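Putative oxidoreductase (Magnetospirillum magnetotacticum, PDB 3C1A) probably catalyses an NAD(P)-dependent oxidation or reduction, as a putative oxidoreductase with a Rossmann-fold domain and a GFO/IDH/MocA-type C-terminal domain. Local coordinates at residues V166-D171 against G207-T212; G159-G164 against L224-D229. All blocks are in the same frame, centred on the assembly; numbering follows the deposited sequence.

Contact 1. Residues V166-D171 against G207-T212; sequences VPMLWD and GDVTLT
Met-168 and Leu-169, the first two residues of helix 168-184, lie against the inward-facing residues of strand 204-215, and the pair of segments illustrates helix-on-sheet packing in the alpha/beta C-terminal domain of a GFO/IDH/MocA-type protein. Met-168, a selenomethionine, has the most surface buried here, closely followed by Leu-169. Its CG stands anti to the backbone N (chi1 173°), and the bend comes only at chi3, 68°, which places the terminal methyl CE. That methyl of Met-168 rests 3.8 Å from CG1 of Val-209 and equally near the carbonyl oxygen of Gly-207, while the side chains of Met-168 and Val-209 run alongside each other, pointing opposite ways. Leu-169 leaves the helix without heading for the strand, and only its CD1 comes within contact distance of it. Alternation along the strand sends Val-209 and Leu-211 toward the helix. Asp-208, by contrast, points away and forms a salt bridge with Arg-223. No hydrogen bond crosses between the segments; the touching residues are almost all buried and the attraction is essentially apolar. Pro-167 holds the N-cap position, and its carbonyl oxygen receives the backbone N of Asp-171 at 3.0 Å as the helix begins. Trp-195 of strand 190-201 packs on both Met-168 and Val-209, and helix 301-314 adds Leu-311 and Cys-314 beside Leu-169. At the far end of the contact the leucines meet methyl to methyl, CD1 of Leu-169 lying 3.8 Å from CD2 of Leu-211.

Contact 2. Residues G159-G164 against L224-D229; sequences GPYRPG and LCNTMD
The carbonyl oxygen of Asn-226 receives two donors from segment 159-164, the backbone N of Gly-159 and the phenol of Tyr-161. The bond from Gly-159 N to Asn-226 O is short, 2.7 Å, and nearly straight, with an N-H...O angle of 169°. Its donor is tilted 28° from the carbonyl plane. The hydroxyl OH of Tyr-161 also donates to Asn-226 O, at 2.6 Å, though this bond is weak. The ring of Tyr-161 lies back over its own loop, with CA of Gly-159 3.4 Å above the centre of one ring face. A CB on residue 159 would clash with CD2 of Tyr-161, so the bare glycine lets the ring lie this close; the peptide bond that follows, before Pro-160, is cis. The amide of Asn-226 is inclined to the ring of Tyr-161, the two planes 66° apart, and ND2 of Asn-226 lies 3.9 Å from CE1 of Tyr-161. A water adds an indirect link, donating to Pro-160 O and accepting from Asn-226 ND2. The same amide reaches strand 204-215, where OD1 accepts from Gly-207 N and ND2 donates to Glu-205 O, so this buried group has partners at both ends. Beyond it, CG2 of Thr-227 lies near the tyrosine hydroxyl. The arrangement ties an irregular loop to the point where one strand of the mixed beta-sheet ends, within the alpha/beta C-terminal domain of the GFO/IDH/MocA family.

Overall arrangement
Contacts 1 and 2 illustrate how neighbouring strands of one sheet can serve two different kinds of packing, their centres being about 10 Å apart. Strands 204-215 and 218-225 are antiparallel neighbours, so the apolar seat of contact 1 and the polar grip of contact 2 are directly coupled: the join runs over 2.7 Å from Gly-207 N to Asn-226 OD1, and a backbone hydrogen bond links Val-209 N to Leu-224 O at 2.8 Å. The methyl CE of Met-168 also packs 3.5 Å from Leu-224 O. Segments 159-164 and 166-171 follow closely in the chain, as the loop leads into helix 168-184. Near contact 2, a bound PEG, probably from the crystallisation liquor, lies about 6 Å from the side chain of Pro-160.

Contact 1. Residues V166-D171 against G207-T212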
loop_
_atom_site.group_PDB
_atom_site.type_symbol
_atom_site.label_atom_id
_atom_site.label_comp_id
_atom_site.label_asym_id
_atom_site.label_seq_id
_atom_site.Cartn_x
_atom_site.Cartn_y
_atom_site.Cartn_z
ATOM N N VAL A 166 -12.838 -3.780 -8.125
ATOM C CA VAL A 166 -11.865 -4.536 -7.321
ATOM C C VAL A 166 -12.469 -4.748 -5.933
ATOM O O VAL A 166 -12.857 -3.779 -5.265
ATOM C CB VAL A 166 -10.468 -3.828 -7.241
ATOM C CG1 VAL A 166 -9.495 -4.592 -6.374
ATOM C CG2 VAL A 166 -9.863 -3.682 -8.607
ATOM N N PRO A 167 -12.587 -6.013 -5.489
ATOM C CA PRO A 167 -13.205 -6.259 -4.192
ATOM C C PRO A 167 -12.500 -5.562 -3.069
ATOM O O PRO A 167 -11.257 -5.587 -3.024
ATOM C CB PRO A 167 -13.060 -7.785 -4.020
ATOM C CG PRO A 167 -12.931 -8.278 -5.359
ATOM C CD PRO A 167 -12.157 -7.281 -6.097
HETATM N N MSE A 168 -13.298 -4.937 -2.190
HETATM C CA MSE A 168 -12.824 -4.250 -0.974
HETATM C C MSE A 168 -11.759 -5.071 -0.226
HETATM O O MSE A 168 -10.770 -4.523 0.211
HETATM C CB MSE A 168 -14.030 -3.981 -0.049
HETATM C CG MSE A 168 -13.670 -3.449 1.282
HETATM SE SE MSE A 168 -15.199 -2.981 2.319
HETATM C CE MSE A 168 -15.886 -4.852 2.591
ATOM N N LEU A 169 -11.949 -6.383 -0.094
ATOM C CA LEU A 169 -10.994 -7.245 0.651
ATOM C C LEU A 169 -9.582 -7.032 0.078
ATOM O O LEU A 169 -8.615 -6.851 0.814
ATOM C CB LEU A 169 -11.403 -8.733 0.558
ATOM C CG LEU A 169 -10.710 -9.779 1.451
ATOM C CD1 LEU A 169 -11.752 -10.737 2.110
ATOM C CD2 LEU A 169 -9.635 -10.556 0.704
ATOM N N TRP A 170 -9.480 -7.015 -1.245
ATOM C CA TRP A 170 -8.186 -6.903 -1.912
ATOM C C TRP A 170 -7.697 -5.491 -1.875
ATOM O O TRP A 170 -6.572 -5.245 -1.459
ATOM C CB TRP A 170 -8.276 -7.368 -3.354
ATOM C CG TRP A 170 -8.312 -8.862 -3.411
ATOM C CD1 TRP A 170 -9.387 -9.663 -3.203
ATOM C CD2 TRP A 170 -7.193 -9.719 -3.609
ATOM N NE1 TRP A 170 -9.019 -10.981 -3.295
ATOM C CE2 TRP A 170 -7.671 -11.049 -3.540
ATOM C CE3 TRP A 170 -5.838 -9.500 -3.846
ATOM C CZ2 TRP A 170 -6.840 -12.146 -3.717
ATOM C CZ3 TRP A 170 -5.011 -10.594 -4.008
ATOM C CH2 TRP A 170 -5.515 -11.894 -3.952
ATOM N N ASP A 171 -8.538 -4.587 -2.336
ATOM C CA ASP A 171 -8.180 -3.181 -2.489
ATOM C C ASP A 171 -7.852 -2.538 -1.135
ATOM O O ASP A 171 -6.732 -2.089 -0.927
ATOM C CB ASP A 171 -9.315 -2.478 -3.235
ATOM C CG ASP A 171 -9.050 -1.020 -3.543
ATOM O OD1 ASP A 171 -7.905 -0.518 -3.437
ATOM O OD2 ASP A 171 -10.041 -0.359 -3.919
ATOM N N GLY A 207 -20.666 -3.783 2.260
ATOM C CA GLY A 207 -20.525 -4.637 3.415
ATOM C C GLY A 207 -19.461 -4.315 4.431
ATOM O O GLY A 207 -18.842 -3.244 4.415
ATOM N N ASP A 208 -19.297 -5.287 5.326
ATOM C CA ASP A 208 -18.559 -5.183 6.583
ATOM C C ASP A 208 -17.883 -6.524 6.820
ATOM O O ASP A 208 -18.577 -7.486 7.094
ATOM C CB ASP A 208 -19.551 -4.915 7.713
ATOM C CG ASP A 208 -18.883 -4.550 9.057
ATOM O OD1 ASP A 208 -17.632 -4.619 9.179
ATOM O OD2 ASP A 208 -19.645 -4.225 10.032
ATOM N N VAL A 209 -16.541 -6.571 6.723
ATOM C CA VAL A 209 -15.799 -7.811 6.891
ATOM C C VAL A 209 -14.687 -7.577 7.905
ATOM O O VAL A 209 -14.163 -6.466 8.034
ATOM C CB VAL A 209 -15.233 -8.355 5.577
ATOM C CG1 VAL A 209 -14.233 -7.364 4.972
ATOM C CG2 VAL A 209 -14.583 -9.730 5.775
ATOM N N THR A 210 -14.435 -8.599 8.713
ATOM C CA THR A 210 -13.254 -8.630 9.557
ATOM C C THR A 210 -12.344 -9.794 9.161
ATOM O O THR A 210 -12.797 -10.948 9.106
ATOM C CB THR A 210 -13.599 -8.659 11.053
ATOM O OG1 THR A 210 -14.128 -7.365 11.412
ATOM C CG2 THR A 210 -12.306 -8.915 11.872
ATOM N N LEU A 211 -11.078 -9.472 8.871
ATOM C CA LEU A 211 -10.028 -10.463 8.642
ATOM C C LEU A 211 -9.310 -10.768 9.945
ATOM O O LEU A 211 -8.883 -9.857 10.633
ATOM C CB LEU A 211 -8.999 -9.996 7.601
ATOM C CG LEU A 211 -9.547 -9.495 6.268
ATOM C CD1 LEU A 211 -8.403 -9.295 5.327
ATOM C CD2 LEU A 211 -10.589 -10.447 5.684
ATOM N N THR A 212 -9.193 -12.051 10.274
ATOM C CA THR A 212 -8.402 -12.480 11.431
ATOM C C THR A 212 -7.177 -13.245 10.972
ATOM O O THR A 212 -7.297 -14.248 10.271
ATOM C CB THR A 212 -9.197 -13.358 12.420
ATOM O OG1 THR A 212 -10.462 -12.753 12.703
ATOM C CG2 THR A 212 -8.409 -13.508 13.742
#

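Contact 2. Residues G159-G164 against L224-D229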
loop_
_atom_site.group_PDB
_atom_site.type_symbol
_atom_site.label_atom_id
_atom_site.label_comp_id
_atom_site.label_asym_id
_atom_site.label_seq_id
_atom_site.Cartn_x
_atom_site.Cartn_y
_atom_site.Cartn_z
ATOM N N GLY A 159 -18.802 3.677 0.390
ATOM C CA GLY A 159 -18.403 3.191 -0.907
ATOM C C GLY A 159 -16.974 3.599 -1.242
ATOM O O GLY A 159 -16.128 3.768 -0.338
ATOM N N PRO A 160 -16.699 3.836 -2.538
ATOM C CA PRO A 160 -17.657 3.881 -3.633
ATOM C C PRO A 160 -18.168 2.506 -3.980
ATOM O O PRO A 160 -17.580 1.491 -3.608
ATOM C CB PRO A 160 -16.845 4.506 -4.785
ATOM C CG PRO A 160 -15.645 5.159 -4.107
ATOM C CD PRO A 160 -15.347 4.143 -3.035
ATOM N N TYR A 161 -19.334 2.481 -4.598
ATOM C CA TYR A 161 -19.984 1.248 -4.939
ATOM C C TYR A 161 -19.919 1.170 -6.461
ATOM O O TYR A 161 -20.398 2.067 -7.141
ATOM C CB TYR A 161 -21.418 1.233 -4.405
ATOM C CG TYR A 161 -21.518 1.627 -2.941
ATOM C CD1 TYR A 161 -21.169 0.739 -1.930
ATOM C CD2 TYR A 161 -21.962 2.906 -2.564
ATOM C CE1 TYR A 161 -21.264 1.111 -0.573
ATOM C CE2 TYR A 161 -22.054 3.272 -1.221
ATOM C CZ TYR A 161 -21.711 2.361 -0.239
ATOM O OH TYR A 161 -21.786 2.730 1.093
ATOM N N ARG A 162 -19.292 0.098 -6.959
ATOM C CA ARG A 162 -18.873 -0.026 -8.348
ATOM C C ARG A 162 -19.116 -1.453 -8.798
ATOM O O ARG A 162 -18.472 -2.365 -8.290
ATOM C CB ARG A 162 -17.373 0.228 -8.453
ATOM C CG ARG A 162 -16.928 1.646 -8.122
ATOM C CD ARG A 162 -15.392 1.730 -7.942
ATOM N NE ARG A 162 -14.936 3.125 -8.065
ATOM C CZ ARG A 162 -14.128 3.766 -7.221
ATOM N NH1 ARG A 162 -13.611 3.161 -6.150
ATOM N NH2 ARG A 162 -13.832 5.046 -7.464
ATOM N N PRO A 163 -20.023 -1.654 -9.755
ATOM C CA PRO A 163 -20.220 -2.990 -10.305
ATOM C C PRO A 163 -18.931 -3.599 -10.867
ATOM O O PRO A 163 -18.287 -3.000 -11.704
ATOM C CB PRO A 163 -21.218 -2.751 -11.433
ATOM C CG PRO A 163 -21.880 -1.456 -11.117
ATOM C CD PRO A 163 -20.901 -0.645 -10.381
ATOM N N GLY A 164 -18.553 -4.782 -10.407
ATOM C CA GLY A 164 -17.362 -5.465 -10.937
ATOM C C GLY A 164 -16.069 -4.803 -10.501
ATOM O O GLY A 164 -14.994 -5.137 -11.011
ATOM N N LEU A 224 -12.832 -3.967 7.579
ATOM C CA LEU A 224 -13.104 -3.237 6.334
ATOM C C LEU A 224 -14.631 -3.157 6.145
ATOM O O LEU A 224 -15.312 -4.202 6.028
ATOM C CB LEU A 224 -12.510 -3.955 5.118
ATOM C CG LEU A 224 -11.122 -4.598 5.245
ATOM C CD1 LEU A 224 -10.770 -5.530 4.053
ATOM C CD2 LEU A 224 -10.047 -3.511 5.462
ATOM N N CYS A 225 -15.132 -1.935 6.111
ATOM C CA CYS A 225 -16.549 -1.625 5.943
ATOM C C CYS A 225 -16.792 -0.376 5.076
ATOM O O CYS A 225 -16.320 0.723 5.397
ATOM C CB CYS A 225 -17.178 -1.464 7.290
ATOM S SG CYS A 225 -18.925 -1.017 7.155
ATOM N N ASN A 226 -17.488 -0.571 3.951
ATOM C CA ASN A 226 -17.721 0.505 2.976
ATOM C C ASN A 226 -19.127 1.130 3.087
ATOM O O ASN A 226 -19.617 1.776 2.137
ATOM C CB ASN A 226 -17.414 0.072 1.536
ATOM C CG ASN A 226 -18.349 -1.033 1.011
ATOM O OD1 ASN A 226 -19.145 -1.584 1.758
ATOM N ND2 ASN A 226 -18.231 -1.355 -0.281
ATOM N N THR A 227 -19.739 0.989 4.271
ATOM C CA THR A 227 -21.051 1.565 4.533
ATOM C C THR A 227 -21.048 2.475 5.767
ATOM O O THR A 227 -22.080 2.656 6.380
ATOM C CB THR A 227 -22.108 0.455 4.656
ATOM O OG1 THR A 227 -21.777 -0.445 5.724
ATOM C CG2 THR A 227 -22.200 -0.349 3.379
HETATM N N MSE A 228 -19.908 3.052 6.133
HETATM C CA MSE A 228 -19.799 3.877 7.343
HETATM C C MSE A 228 -18.991 5.133 7.075
HETATM O O MSE A 228 -18.331 5.258 6.043
HETATM C CB MSE A 228 -19.155 3.099 8.516
HETATM C CG MSE A 228 -17.759 2.676 8.241
HETATM SE SE MSE A 228 -16.831 1.708 9.607
HETATM C CE MSE A 228 -15.893 3.154 10.417
ATOM N N ASP A 229 -19.027 6.088 7.995
ATOM C CA ASP A 229 -18.235 7.299 7.806
ATOM C C ASP A 229 -16.734 7.026 7.631
ATOM O O ASP A 229 -16.193 6.094 8.204
ATOM C CB ASP A 229 -18.424 8.295 8.949
ATOM C CG ASP A 229 -19.756 9.055 8.882
ATOM O OD1 ASP A 229 -20.530 8.899 7.915
ATOM O OD2 ASP A 229 -20.000 9.877 9.801
HETATM O O HOH W 1 -16.040 -0.062 -1.987
#